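Local coordinates for phage-like element PBSX protein XepA (Bacillus subtilis, PDB 6IA5) that is of unknown function, assembles as a pentamer and does not seem to be involved in lysis of the host cell, at residues E7-K12 / G17-Y22; A97-A102 / T107-V112; E210-K215 / G269-K274; Q224-R229 / K254-I259. One frame throughout, in Å; residues are numbered along the deposited sequence. Where two conformers were deposited one is given.

Contact 1. Residues E7-K12 / G17-Y22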
loop_
_atom_site.group_PDB
_atom_site.type_symbol
_atom_site.label_atom_id
_atom_site.label_comp_id
_atom_site.label_asym_id
_atom_site.label_seq_id
_atom_site.Cartn_x
_atom_site.Cartn_y
_atom_site.Cartn_z
ATOM N N GLU E 7 -23.667 3.153 -39.286
ATOM C CA GLU E 7 -23.863 2.041 -40.197
ATOM C C GLU E 7 -22.875 0.919 -39.894
ATOM O O GLU E 7 -21.678 1.159 -39.817
ATOM C CB GLU E 7 -23.671 2.537 -41.639
ATOM C CG GLU E 7 -24.172 1.552 -42.692
ATOM C CD GLU E 7 -24.521 2.182 -44.037
ATOM O OE1 GLU E 7 -24.516 3.439 -44.128
ATOM O OE2 GLU E 7 -24.798 1.420 -44.979
ATOM N N PHE E 8 -23.385 -0.307 -39.753
ATOM C CA PHE E 8 -22.498 -1.425 -39.487
ATOM C C PHE E 8 -21.619 -1.691 -40.706
ATOM O O PHE E 8 -22.120 -1.738 -41.821
ATOM C CB PHE E 8 -23.297 -2.663 -39.096
ATOM C CG PHE E 8 -24.047 -2.517 -37.794
ATOM C CD1 PHE E 8 -23.478 -1.875 -36.689
ATOM C CD2 PHE E 8 -25.301 -3.084 -37.656
ATOM C CE1 PHE E 8 -24.175 -1.778 -35.495
ATOM C CE2 PHE E 8 -26.004 -2.976 -36.460
ATOM C CZ PHE E 8 -25.444 -2.309 -35.384
ATOM N N PRO E 9 -20.291 -1.880 -40.542
ATOM C CA PRO E 9 -19.442 -2.282 -41.671
ATOM C C PRO E 9 -19.789 -3.713 -42.080
ATOM O O PRO E 9 -20.433 -4.447 -41.320
ATOM C CB PRO E 9 -18.012 -2.228 -41.092
ATOM C CG PRO E 9 -18.246 -2.463 -39.594
ATOM C CD PRO E 9 -19.546 -1.745 -39.269
ATOM N N LEU E 10 -19.363 -4.101 -43.287
ATOM C CA LEU E 10 -19.593 -5.442 -43.811
ATOM C C LEU E 10 -18.238 -6.136 -43.866
ATOM O O LEU E 10 -17.244 -5.480 -44.147
ATOM C CB LEU E 10 -20.172 -5.335 -45.236
ATOM C CG LEU E 10 -21.455 -4.524 -45.425
ATOM C CD1 LEU E 10 -21.890 -4.549 -46.888
ATOM C CD2 LEU E 10 -22.583 -5.046 -44.558
ATOM N N ASP E 11 -18.210 -7.450 -43.613
ATOM C CA ASP E 11 -16.977 -8.200 -43.791
ATOM C C ASP E 11 -16.761 -8.489 -45.281
ATOM O O ASP E 11 -17.529 -8.033 -46.131
ATOM C CB ASP E 11 -16.950 -9.459 -42.913
ATOM C CG ASP E 11 -17.677 -10.658 -43.495
ATOM O OD1 ASP E 11 -18.519 -10.458 -44.411
ATOM O OD2 ASP E 11 -17.408 -11.793 -43.018
ATOM N N LYS E 12 -15.716 -9.272 -45.579
ATOM C CA LYS E 12 -15.291 -9.599 -46.932
ATOM C C LYS E 12 -16.446 -10.243 -47.703
ATOM O O LYS E 12 -16.605 -9.986 -48.898
ATOM C CB LYS E 12 -14.097 -10.553 -46.882
ATOM C CG LYS E 12 -13.153 -10.475 -48.071
ATOM C CD LYS E 12 -12.115 -11.566 -48.076
ATOM C CE LYS E 12 -10.776 -11.043 -47.599
ATOM N NZ LYS E 12 -9.806 -12.148 -47.440
ATOM N N GLY E 17 -21.796 -6.527 -39.165
ATOM C CA GLY E 17 -21.507 -6.847 -37.772
ATOM C C GLY E 17 -21.255 -5.546 -37.005
ATOM O O GLY E 17 -20.818 -4.551 -37.602
ATOM N N ALA E 18 -21.530 -5.567 -35.686
ATOM C CA ALA E 18 -21.279 -4.394 -34.867
ATOM C C ALA E 18 -19.813 -4.360 -34.428
ATOM O O ALA E 18 -19.521 -4.437 -33.237
ATOM C CB ALA E 18 -22.241 -4.364 -33.699
ATOM N N VAL E 19 -18.903 -4.226 -35.406
ATOM C CA VAL E 19 -17.472 -4.422 -35.207
ATOM C C VAL E 19 -16.724 -3.256 -35.823
ATOM O O VAL E 19 -17.297 -2.491 -36.598
ATOM C CB VAL E 19 -16.948 -5.766 -35.769
ATOM C CG1 VAL E 19 -17.652 -6.960 -35.118
ATOM C CG2 VAL E 19 -17.053 -5.836 -37.300
ATOM N N LYS E 20 -15.438 -3.140 -35.456
ATOM C CA LYS E 20 -14.495 -2.238 -36.089
ATOM C C LYS E 20 -13.326 -3.055 -36.621
ATOM O O LYS E 20 -12.987 -4.086 -36.045
ATOM C CB LYS E 20 -13.979 -1.207 -35.085
ATOM C CG LYS E 20 -15.053 -0.271 -34.546
ATOM C CD LYS E 20 -15.575 0.712 -35.589
ATOM C CE LYS E 20 -16.517 1.714 -34.966
ATOM N NZ LYS E 20 -17.095 2.614 -35.982
ATOM N N PRO E 21 -12.725 -2.657 -37.768
ATOM C CA PRO E 21 -11.559 -3.366 -38.313
ATOM C C PRO E 21 -10.307 -2.877 -37.572
ATOM O O PRO E 21 -10.296 -1.759 -37.043
ATOM C CB PRO E 21 -11.502 -2.849 -39.769
ATOM C CG PRO E 21 -12.100 -1.440 -39.692
ATOM C CD PRO E 21 -13.162 -1.520 -38.609
ATOM N N TYR E 22 -9.255 -3.706 -37.542
ATOM C CA TYR E 22 -7.981 -3.256 -36.987
ATOM C C TYR E 22 -6.861 -4.108 -37.565
ATOM O O TYR E 22 -7.131 -5.074 -38.288
ATOM C CB TYR E 22 -8.010 -3.237 -35.452
ATOM C CG TYR E 22 -7.981 -4.588 -34.769
ATOM C CD1 TYR E 22 -9.082 -5.440 -34.779
ATOM C CD2 TYR E 22 -6.843 -5.022 -34.088
ATOM C CE1 TYR E 22 -9.064 -6.672 -34.114
ATOM C CE2 TYR E 22 -6.807 -6.241 -33.429
ATOM C CZ TYR E 22 -7.919 -7.065 -33.419
ATOM O OH TYR E 22 -7.843 -8.269 -32.764
#
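P9 pushes its ring against a backbone carbonyl: CG comes to 3.1 Å from V19 O, an oxygen that the contact buries and that has no hydrogen-bond partner in the model. A carbon of the proline ring therefore stands where a donor might be expected, and CD lies alongside at 3.6 Å from the same V19 O. The same ring also borders the G17 carbonyl, with CD 3.5 Å from G17 O, so one side of the ring rests against two carbonyl oxygens of residues 17-22. The one hydrogen bond between the segments runs the other way, from G17 N to P9 O at 3.3 Å. It is rather long and bent at the hydrogen, 149°, but arrives almost in line with the carbonyl, with a C=O...N angle of 173°. Next to it the chain makes an inverse gamma turn centred on A18, closed by a weak bond from V19 N to G17 O. The turn brings A18 up to F8, whose CE1 touches A18 CB at 3.7 Å. With CG anti to the carbonyl carbon (chi1 -65°), the F8 ring leans over residues 17-18, and A18 N sits above one face, displaced toward the rim. The pairing closes the N-terminal loop just before strand 20-22, in a region where subunits of the pentamer interlock. F8 N is bonded to D11 OD2 of the third subunit, whose F29 meets the F8 ring edge-to-face; D11 OD2 in turn accepts from F8 N of the second subunit.

Contact 2. Residues A97-A102 / T107-V112. With ACT (acetate ion), chain B.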
loop_
_atom_site.group_PDB
_atom_site.type_symbol
_atom_site.label_atom_id
_atom_site.label_comp_id
_atom_site.label_asym_id
_atom_site.label_seq_id
_atom_site.Cartn_x
_atom_site.Cartn_y
_atom_site.Cartn_z
ATOM N N ALA E 97 -28.519 10.659 -1.153
ATOM C CA ALA E 97 -27.613 11.697 -1.621
ATOM C C ALA E 97 -28.429 12.883 -2.101
ATOM O O ALA E 97 -29.559 12.702 -2.542
ATOM C CB ALA E 97 -26.701 11.184 -2.725
ATOM N N ALA E 98 -27.806 14.062 -2.045
ATOM C CA ALA E 98 -28.464 15.285 -2.485
ATOM C C ALA E 98 -27.396 16.218 -3.039
ATOM O O ALA E 98 -26.343 16.390 -2.416
ATOM C CB ALA E 98 -29.178 15.919 -1.305
ATOM N N VAL E 99 -27.653 16.787 -4.225
ATOM C CA VAL E 99 -26.702 17.696 -4.831
ATOM C C VAL E 99 -27.451 18.938 -5.304
ATOM O O VAL E 99 -28.508 18.828 -5.923
ATOM C CB VAL E 99 -25.912 17.031 -5.980
ATOM C CG1 VAL E 99 -24.970 15.948 -5.478
ATOM C CG2 VAL E 99 -26.810 16.513 -7.104
ATOM N N ASN E 100 -26.875 20.108 -4.995
ATOM C CA ASN E 100 -27.353 21.368 -5.544
ATOM C C ASN E 100 -27.000 21.455 -7.021
ATOM O O ASN E 100 -25.894 21.150 -7.412
ATOM C CB ASN E 100 -26.862 22.581 -4.750
ATOM C CG ASN E 100 -27.435 22.554 -3.347
ATOM O OD1 ASN E 100 -26.675 22.484 -2.390
ATOM N ND2 ASN E 100 -28.761 22.542 -3.217
ATOM N N VAL E 101 -27.965 21.879 -7.833
ATOM C CA VAL E 101 -27.745 22.035 -9.255
ATOM C C VAL E 101 -27.817 23.535 -9.560
ATOM O O VAL E 101 -28.895 24.125 -9.457
ATOM C CB VAL E 101 -28.795 21.225 -10.033
ATOM C CG1 VAL E 101 -28.678 21.418 -11.535
ATOM C CG2 VAL E 101 -28.749 19.753 -9.663
ATOM N N ALA E 102 -26.668 24.140 -9.912
ATOM C CA ALA E 102 -26.606 25.549 -10.279
ATOM C C ALA E 102 -27.203 25.751 -11.668
ATOM O O ALA E 102 -27.248 24.813 -12.467
ATOM C CB ALA E 102 -25.197 26.060 -10.193
ATOM N N THR E 107 -24.485 19.049 -13.630
ATOM C CA THR E 107 -24.179 18.604 -12.281
ATOM C C THR E 107 -24.390 17.094 -12.179
ATOM O O THR E 107 -25.466 16.595 -12.520
ATOM C CB THR E 107 -25.092 19.339 -11.283
ATOM O OG1 THR E 107 -24.947 20.739 -11.534
ATOM C CG2 THR E 107 -24.746 19.033 -9.839
ATOM N N ALA E 108 -23.367 16.394 -11.674
ATOM C CA ALA E 108 -23.387 14.942 -11.534
ATOM C C ALA E 108 -23.402 14.574 -10.050
ATOM O O ALA E 108 -22.772 15.254 -9.247
ATOM C CB ALA E 108 -22.150 14.369 -12.208
ATOM N N THR E 109 -24.102 13.496 -9.691
ATOM C CA THR E 109 -23.915 12.881 -8.379
ATOM C C THR E 109 -22.658 12.012 -8.424
ATOM O O THR E 109 -22.062 11.842 -9.477
ATOM C CB THR E 109 -25.140 12.036 -8.004
ATOM O OG1 THR E 109 -25.135 10.839 -8.797
ATOM C CG2 THR E 109 -26.448 12.776 -8.240
ATOM N N ASP E 110 -22.263 11.445 -7.286
ATOM C CA ASP E 110 -21.350 10.316 -7.282
ATOM C C ASP E 110 -22.108 9.043 -7.652
ATOM O O ASP E 110 -23.337 9.040 -7.673
ATOM C CB ASP E 110 -20.775 10.129 -5.880
ATOM C CG ASP E 110 -19.794 11.222 -5.492
ATOM O OD1 ASP E 110 -19.360 11.972 -6.381
ATOM O OD2 ASP E 110 -19.454 11.295 -4.307
ATOM N N TRP E 111 -21.369 7.951 -7.909
ATOM C CA TRP E 111 -21.984 6.638 -7.878
ATOM C C TRP E 111 -22.485 6.393 -6.461
ATOM O O TRP E 111 -21.709 6.521 -5.509
ATOM C CB TRP E 111 -20.978 5.543 -8.303
ATOM C CG TRP E 111 -20.781 5.509 -9.784
ATOM C CD1 TRP E 111 -19.713 5.992 -10.492
ATOM C CD2 TRP E 111 -21.732 5.006 -10.745
ATOM N NE1 TRP E 111 -19.929 5.803 -11.842
ATOM C CE2 TRP E 111 -21.156 5.191 -12.025
ATOM C CE3 TRP E 111 -23.023 4.450 -10.653
ATOM C CZ2 TRP E 111 -21.825 4.816 -13.196
ATOM C CZ3 TRP E 111 -23.673 4.062 -11.815
ATOM C CH2 TRP E 111 -23.082 4.243 -13.072
ATOM N N VAL E 112 -23.773 6.058 -6.342
ATOM C CA VAL E 112 -24.362 5.712 -5.066
ATOM C C VAL E 112 -24.625 4.210 -5.067
ATOM O O VAL E 112 -25.327 3.712 -5.946
ATOM C CB VAL E 112 -25.664 6.508 -4.849
ATOM C CG1 VAL E 112 -26.481 5.972 -3.670
ATOM C CG2 VAL E 112 -25.382 7.998 -4.709
HETATM C C ACT B . -17.846 8.884 -8.861
HETATM O O ACT B . -16.898 8.288 -9.410
HETATM O OXT ACT B . -18.342 8.465 -7.788
HETATM C CH3 ACT B . -18.313 10.105 -9.567
HETATM O O HOH W 1 -24.137 22.635 -9.760
#
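A97 CB rests on V112 CG2 at 4.0 Å, at one end of a row of van der Waals touches between segments that run in almost opposite directions. At the other end V101 spreads both branches against T107: CG1 lies 3.8 Å from T107 OG1, while CG2 faces the T107 CB and CG2 carbons. T107 also directs its methyl at a main-chain oxygen, CG2 to N100 O at 3.4 Å. In the middle, V99 in one of its two conformers crosses T109 at about a right angle, CG2 to CG2 at 3.9 Å.

No direct hydrogen bond crosses, but one water bridges the strand ends. It donates to T107 OG1 at 2.7 Å and to N100 O, and accepts from A102 N at 2.9 Å. T107 holds OG1 beside its own backbone N (chi1 -53°), where the hydroxyl can take the water and still bond V105 O in the intervening turn.

Residues 107-112 have further polar bonds of their own. T109 OG1 reaches D110 O at 2.8 Å, tilted out of the carbonyl plane, and is also bonded to G72 N. An acetate, probably from the crystallisation liquor, accepts from W111 N and lies by the edge of the indole; N149 of the fifth subunit binds it too.

The chain here passes from one layer of a beta sandwich to the other: strand 94-101 lies beside 80-87 in one four-stranded sheet, and strand 107-113 beside 69-76 in the opposing one.

Contact 3. Residues E210-K215 / G269-K274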
loop_
_atom_site.group_PDB
_atom_site.type_symbol
_atom_site.label_atom_id
_atom_site.label_comp_id
_atom_site.label_asym_id
_atom_site.label_seq_id
_atom_site.Cartn_x
_atom_site.Cartn_y
_atom_site.Cartn_z
ATOM N N GLU E 210 3.040 -2.051 58.081
ATOM C CA GLU E 210 3.814 -1.166 58.946
ATOM C C GLU E 210 5.305 -1.385 58.726
ATOM O O GLU E 210 6.122 -0.505 58.989
ATOM C CB GLU E 210 3.458 -1.381 60.421
ATOM C CG GLU E 210 2.176 -0.665 60.813
ATOM C CD GLU E 210 1.394 -1.292 61.953
ATOM O OE1 GLU E 210 1.928 -2.236 62.591
ATOM O OE2 GLU E 210 0.250 -0.832 62.193
ATOM N N MET E 211 5.654 -2.603 58.314
ATOM C CA MET E 211 7.024 -2.982 58.018
ATOM C C MET E 211 6.961 -3.873 56.781
ATOM O O MET E 211 6.069 -4.711 56.679
ATOM C CB MET E 211 7.592 -3.765 59.211
ATOM C CG MET E 211 8.719 -4.683 58.890
ATOM S SD MET E 211 10.239 -3.829 59.239
ATOM C CE MET E 211 11.243 -4.464 57.891
ATOM N N SER E 212 7.863 -3.627 55.829
ATOM C CA SER E 212 7.967 -4.438 54.627
ATOM C C SER E 212 9.335 -4.215 53.992
ATOM O O SER E 212 9.952 -3.158 54.166
ATOM C CB SER E 212 6.859 -4.183 53.637
ATOM O OG SER E 212 6.818 -2.811 53.281
ATOM N N GLU E 213 9.816 -5.248 53.300
ATOM C CA GLU E 213 11.008 -5.118 52.486
ATOM C C GLU E 213 10.738 -5.715 51.105
ATOM O O GLU E 213 10.317 -6.869 50.989
ATOM C CB GLU E 213 12.205 -5.780 53.164
ATOM C CG GLU E 213 13.472 -5.645 52.319
ATOM C CD GLU E 213 14.767 -5.934 53.062
ATOM O OE1 GLU E 213 14.754 -6.914 53.830
ATOM O OE2 GLU E 213 15.775 -5.174 52.894
ATOM N N VAL E 214 11.002 -4.905 50.069
ATOM C CA VAL E 214 10.890 -5.349 48.688
ATOM C C VAL E 214 12.287 -5.396 48.084
ATOM O O VAL E 214 13.035 -4.432 48.192
ATOM C CB VAL E 214 9.966 -4.435 47.871
ATOM C CG1 VAL E 214 9.827 -4.917 46.425
ATOM C CG2 VAL E 214 8.608 -4.286 48.540
ATOM N N LYS E 215 12.610 -6.521 47.435
ATOM C CA LYS E 215 13.889 -6.701 46.776
ATOM C C LYS E 215 13.644 -6.757 45.276
ATOM O O LYS E 215 12.706 -7.419 44.836
ATOM C CB LYS E 215 14.555 -7.982 47.279
ATOM C CG LYS E 215 16.012 -8.176 46.882
ATOM C CD LYS E 215 16.702 -9.257 47.697
ATOM C CE LYS E 215 18.223 -9.189 47.712
ATOM N NZ LYS E 215 18.798 -8.655 46.455
ATOM N N GLY E 269 -0.092 -5.375 58.229
ATOM C CA GLY E 269 -0.863 -4.826 57.125
ATOM C C GLY E 269 -0.510 -5.509 55.807
ATOM O O GLY E 269 0.130 -6.555 55.796
ATOM N N THR E 270 -0.944 -4.905 54.701
ATOM C CA THR E 270 -0.725 -5.501 53.395
ATOM C C THR E 270 0.050 -4.520 52.502
ATOM O O THR E 270 0.210 -3.334 52.830
ATOM C CB THR E 270 -2.053 -5.946 52.774
ATOM O OG1 THR E 270 -2.809 -4.745 52.662
ATOM C CG2 THR E 270 -2.805 -6.965 53.607
ATOM N N LEU E 271 0.522 -5.033 51.364
ATOM C CA LEU E 271 1.335 -4.245 50.447
ATOM C C LEU E 271 0.975 -4.611 49.012
ATOM O O LEU E 271 0.856 -5.785 48.688
ATOM C CB LEU E 271 2.821 -4.489 50.742
ATOM C CG LEU E 271 3.795 -3.463 50.150
ATOM C CD1 LEU E 271 3.723 -2.147 50.917
ATOM C CD2 LEU E 271 5.223 -3.985 50.171
ATOM N N SER E 272 0.772 -3.587 48.188
ATOM C CA SER E 272 0.637 -3.763 46.753
ATOM C C SER E 272 1.915 -3.275 46.069
ATOM O O SER E 272 2.535 -2.311 46.513
ATOM C CB SER E 272 -0.565 -3.018 46.233
ATOM O OG SER E 272 -1.770 -3.559 46.767
ATOM N N VAL E 273 2.296 -3.960 44.992
ATOM C CA VAL E 273 3.435 -3.592 44.168
ATOM C C VAL E 273 3.005 -3.720 42.713
ATOM O O VAL E 273 2.742 -4.820 42.232
ATOM C CB VAL E 273 4.677 -4.457 44.466
ATOM C CG1 VAL E 273 5.864 -3.964 43.639
ATOM C CG2 VAL E 273 5.039 -4.468 45.952
ATOM N N LYS E 274 2.909 -2.577 42.037
ATOM C CA LYS E 274 2.391 -2.553 40.680
ATOM C C LYS E 274 3.216 -1.566 39.874
ATOM O O LYS E 274 3.715 -0.590 40.433
ATOM C CB LYS E 274 0.931 -2.088 40.674
ATOM C CG LYS E 274 0.005 -2.979 41.482
ATOM C CD LYS E 274 -1.453 -2.692 41.246
ATOM C CE LYS E 274 -2.335 -3.541 42.143
ATOM N NZ LYS E 274 -3.747 -3.113 41.995
#
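S212 OG is the polar atom that comes closest across this contact, yet it meets only carbon there: it lies 3.7 Å from L271 CD2 and 4.0 Å from L271 CD1, over the fork of the leucine. No hydrogen bond links residues 210-215 with 269-274. The CB of the serine also packs on the L271 branch. L271 is the centre of the interface. Its CG stands anti to the backbone N (chi1 -164°), and the side chain rises far enough from its strand for CD2 to touch two residues of the facing strand, S212 and V214, with V214 CG2 at 3.8 Å. V214 and L271 meet at a slant. The same V214 methyl looks toward V273 CG2 at 4.4 Å, a looser touch, so it lies over the pair, nearer the leucine.

All four residues are buried and all point inward, whereas E213 and T270 turn their side chains away. The two short strand segments come no closer than 9.8 Å along their axes and run 24° from parallel, too far apart for backbone pairing; side chains alone connect two strands that face each other across the inside of the curled C-terminal sheet.

E210 and M211 form a classic beta bulge opposite T267, where strand 211-219 begins to pair with 258-267. On the other side, strand 271-278 lies next to 200-207, whose V205 and V203 adjoin L271 and V273, and M261 of strand 258-267 also packs on V273.

Contact 4. Residues Q224-R229 / K254-I259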
loop_
_atom_site.group_PDB
_atom_site.type_symbol
_atom_site.label_atom_id
_atom_site.label_comp_id
_atom_site.label_asym_id
_atom_site.label_seq_id
_atom_site.Cartn_x
_atom_site.Cartn_y
_atom_site.Cartn_z
ATOM N N GLN E 224 17.989 -17.745 36.818
ATOM C CA GLN E 224 18.315 -17.324 38.173
ATOM C C GLN E 224 17.993 -15.836 38.354
ATOM O O GLN E 224 18.187 -15.029 37.449
ATOM C CB GLN E 224 19.792 -17.558 38.475
ATOM C CG GLN E 224 20.173 -19.040 38.490
ATOM C CD GLN E 224 19.457 -19.800 39.581
ATOM O OE1 GLN E 224 19.626 -19.521 40.764
ATOM N NE2 GLN E 224 18.627 -20.756 39.197
ATOM N N LYS E 225 17.513 -15.487 39.549
ATOM C CA LYS E 225 17.236 -14.113 39.924
ATOM C C LYS E 225 18.555 -13.363 40.081
ATOM O O LYS E 225 19.497 -13.860 40.700
ATOM C CB LYS E 225 16.399 -14.060 41.208
ATOM C CG LYS E 225 14.957 -14.525 41.030
ATOM C CD LYS E 225 14.041 -14.123 42.164
ATOM C CE LYS E 225 14.511 -14.532 43.547
ATOM N NZ LYS E 225 14.633 -15.995 43.663
ATOM N N LEU E 226 18.597 -12.161 39.490
ATOM C CA LEU E 226 19.739 -11.262 39.543
ATOM C C LEU E 226 19.274 -9.941 40.151
ATOM O O LEU E 226 18.235 -9.409 39.749
ATOM C CB LEU E 226 20.235 -11.020 38.113
ATOM C CG LEU E 226 20.770 -12.262 37.405
ATOM C CD1 LEU E 226 20.536 -12.176 35.899
ATOM C CD2 LEU E 226 22.247 -12.444 37.721
ATOM N N PRO E 227 20.036 -9.365 41.104
ATOM C CA PRO E 227 19.640 -8.098 41.723
ATOM C C PRO E 227 19.758 -6.978 40.694
ATOM O O PRO E 227 20.713 -6.930 39.930
ATOM C CB PRO E 227 20.648 -7.884 42.863
ATOM C CG PRO E 227 21.445 -9.185 42.951
ATOM C CD PRO E 227 21.318 -9.876 41.609
ATOM N N ILE E 228 18.767 -6.082 40.686
ATOM C CA ILE E 228 18.793 -4.898 39.832
ATOM C C ILE E 228 18.584 -3.660 40.700
ATOM O O ILE E 228 18.087 -3.764 41.822
ATOM C CB ILE E 228 17.730 -5.013 38.720
ATOM C CG1 ILE E 228 16.318 -5.111 39.310
ATOM C CG2 ILE E 228 18.051 -6.230 37.856
ATOM C CD1 ILE E 228 15.211 -5.068 38.304
ATOM N N ARG E 229 18.978 -2.498 40.165
ATOM C CA ARG E 229 18.926 -1.244 40.898
ATOM C C ARG E 229 17.847 -0.365 40.275
ATOM O O ARG E 229 17.713 -0.306 39.049
ATOM C CB ARG E 229 20.296 -0.553 40.886
ATOM C CG ARG E 229 20.780 -0.146 39.497
ATOM C CD ARG E 229 22.184 0.412 39.467
ATOM N NE ARG E 229 22.381 1.102 38.212
ATOM C CZ ARG E 229 22.764 0.499 37.102
ATOM N NH1 ARG E 229 22.783 -0.821 37.053
ATOM N NH2 ARG E 229 23.126 1.211 36.053
ATOM N N LYS E 254 15.979 -3.086 29.807
ATOM C CA LYS E 254 16.442 -3.573 28.515
ATOM C C LYS E 254 17.347 -4.787 28.709
ATOM O O LYS E 254 18.329 -4.735 29.442
ATOM C CB LYS E 254 17.242 -2.508 27.758
ATOM C CG LYS E 254 16.434 -1.510 26.943
ATOM C CD LYS E 254 17.288 -0.660 26.004
ATOM C CE LYS E 254 18.540 -0.058 26.616
ATOM N NZ LYS E 254 18.276 0.794 27.802
ATOM N N GLY E 255 17.005 -5.894 28.035
ATOM C CA GLY E 255 17.880 -7.051 28.058
ATOM C C GLY E 255 17.439 -8.129 29.050
ATOM O O GLY E 255 17.904 -9.264 28.957
ATOM N N PHE E 256 16.561 -7.783 30.007
ATOM C CA PHE E 256 16.052 -8.793 30.929
ATOM C C PHE E 256 14.878 -9.541 30.297
ATOM O O PHE E 256 14.193 -8.996 29.441
ATOM C CB PHE E 256 15.620 -8.168 32.266
ATOM C CG PHE E 256 16.769 -7.812 33.170
ATOM C CD1 PHE E 256 17.408 -8.788 33.926
ATOM C CD2 PHE E 256 17.248 -6.511 33.225
ATOM C CE1 PHE E 256 18.479 -8.463 34.744
ATOM C CE2 PHE E 256 18.346 -6.200 34.015
ATOM C CZ PHE E 256 18.950 -7.169 34.789
ATOM N N LYS E 257 14.625 -10.759 30.780
ATOM C CA LYS E 257 13.482 -11.537 30.338
ATOM C C LYS E 257 12.298 -11.287 31.272
ATOM O O LYS E 257 11.166 -11.172 30.818
ATOM C CB LYS E 257 13.838 -13.031 30.297
ATOM C CG LYS E 257 14.908 -13.441 29.295
ATOM C CD LYS E 257 14.343 -13.786 27.924
ATOM C CE LYS E 257 15.081 -14.877 27.176
ATOM N NZ LYS E 257 16.518 -14.852 27.520
ATOM N N GLU E 258 12.563 -11.203 32.580
ATOM C CA GLU E 258 11.495 -10.995 33.544
ATOM C C GLU E 258 11.971 -10.087 34.670
ATOM O O GLU E 258 13.168 -10.045 34.972
ATOM C CB GLU E 258 11.078 -12.314 34.197
ATOM C CG GLU E 258 10.569 -13.330 33.201
ATOM C CD GLU E 258 10.133 -14.630 33.843
ATOM O OE1 GLU E 258 11.008 -15.416 34.256
ATOM O OE2 GLU E 258 8.922 -14.831 33.953
ATOM N N ILE E 259 11.005 -9.430 35.320
ATOM C CA ILE E 259 11.285 -8.594 36.482
ATOM C C ILE E 259 10.419 -9.086 37.635
ATOM O O ILE E 259 9.221 -9.323 37.471
ATOM C CB ILE E 259 11.033 -7.097 36.169
ATOM C CG1 ILE E 259 11.884 -6.583 34.999
ATOM C CG2 ILE E 259 11.195 -6.247 37.429
ATOM C CD1 ILE E 259 13.379 -6.700 35.202
#
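The ring of F256 pokes its far end into the notch between L226 and I228, two residues that face the same way while P227 between them turns its side chain outward. The fit is tightest at I228: its CG2 methyl presses on F256 CZ at 3.3 Å, a short approach for two carbons, and stands equally far, 3.9 Å, from CE1 and CE2, so the methyl is centred on the ring's outer corner. The two side chains slide past one another in opposite directions. L226 closes the notch more loosely, its CD1 lying near the ring plane, off the edge, 4.4 Å from F256 CE1.

I228 has a second bump. Its CG1 branch sits between the backbone N and the carbonyl carbon, and an extended chi2 of 173° sends CD1 past the phenylalanine to I259, where the two CD1 methyls meet at 4.0 Å. I259 leaves its strand pointing away from I228, but its bent chain (chi1 and chi2 both -59°) folds the tip back.

Strand 211-219 pairs with both 225-232 and 258-267, so these residues bridge its two neighbours in the C-terminal sheet. The second of them enters through a classic bulge in which K257 and E258 both face K219. From outside, L202 of the third subunit packs on F256, and T233 of that same subunit hydrogen-bonds through its OG1 to P227 O.

From the N terminus, contact 1 closes a short loop, four residues lying between its segments, just ahead of strand 20-22. Contact 2 follows in series, again across a four-residue turn, and joins the two layers of the N-terminal beta sandwich; its centre is 38 Å from that of contact 1. The chain then crosses to the far side of its own centre, where contact 3 spans 53 residues from strand 211-219 to strand 271-278. Contact 4, spanning 24 residues, falls wholly within that interval, and the two touch where K215 meets P227. Both belong to the curled C-terminal sheet. Contacts 1 and 4, with centres 83 Å apart, each reach the third subunit.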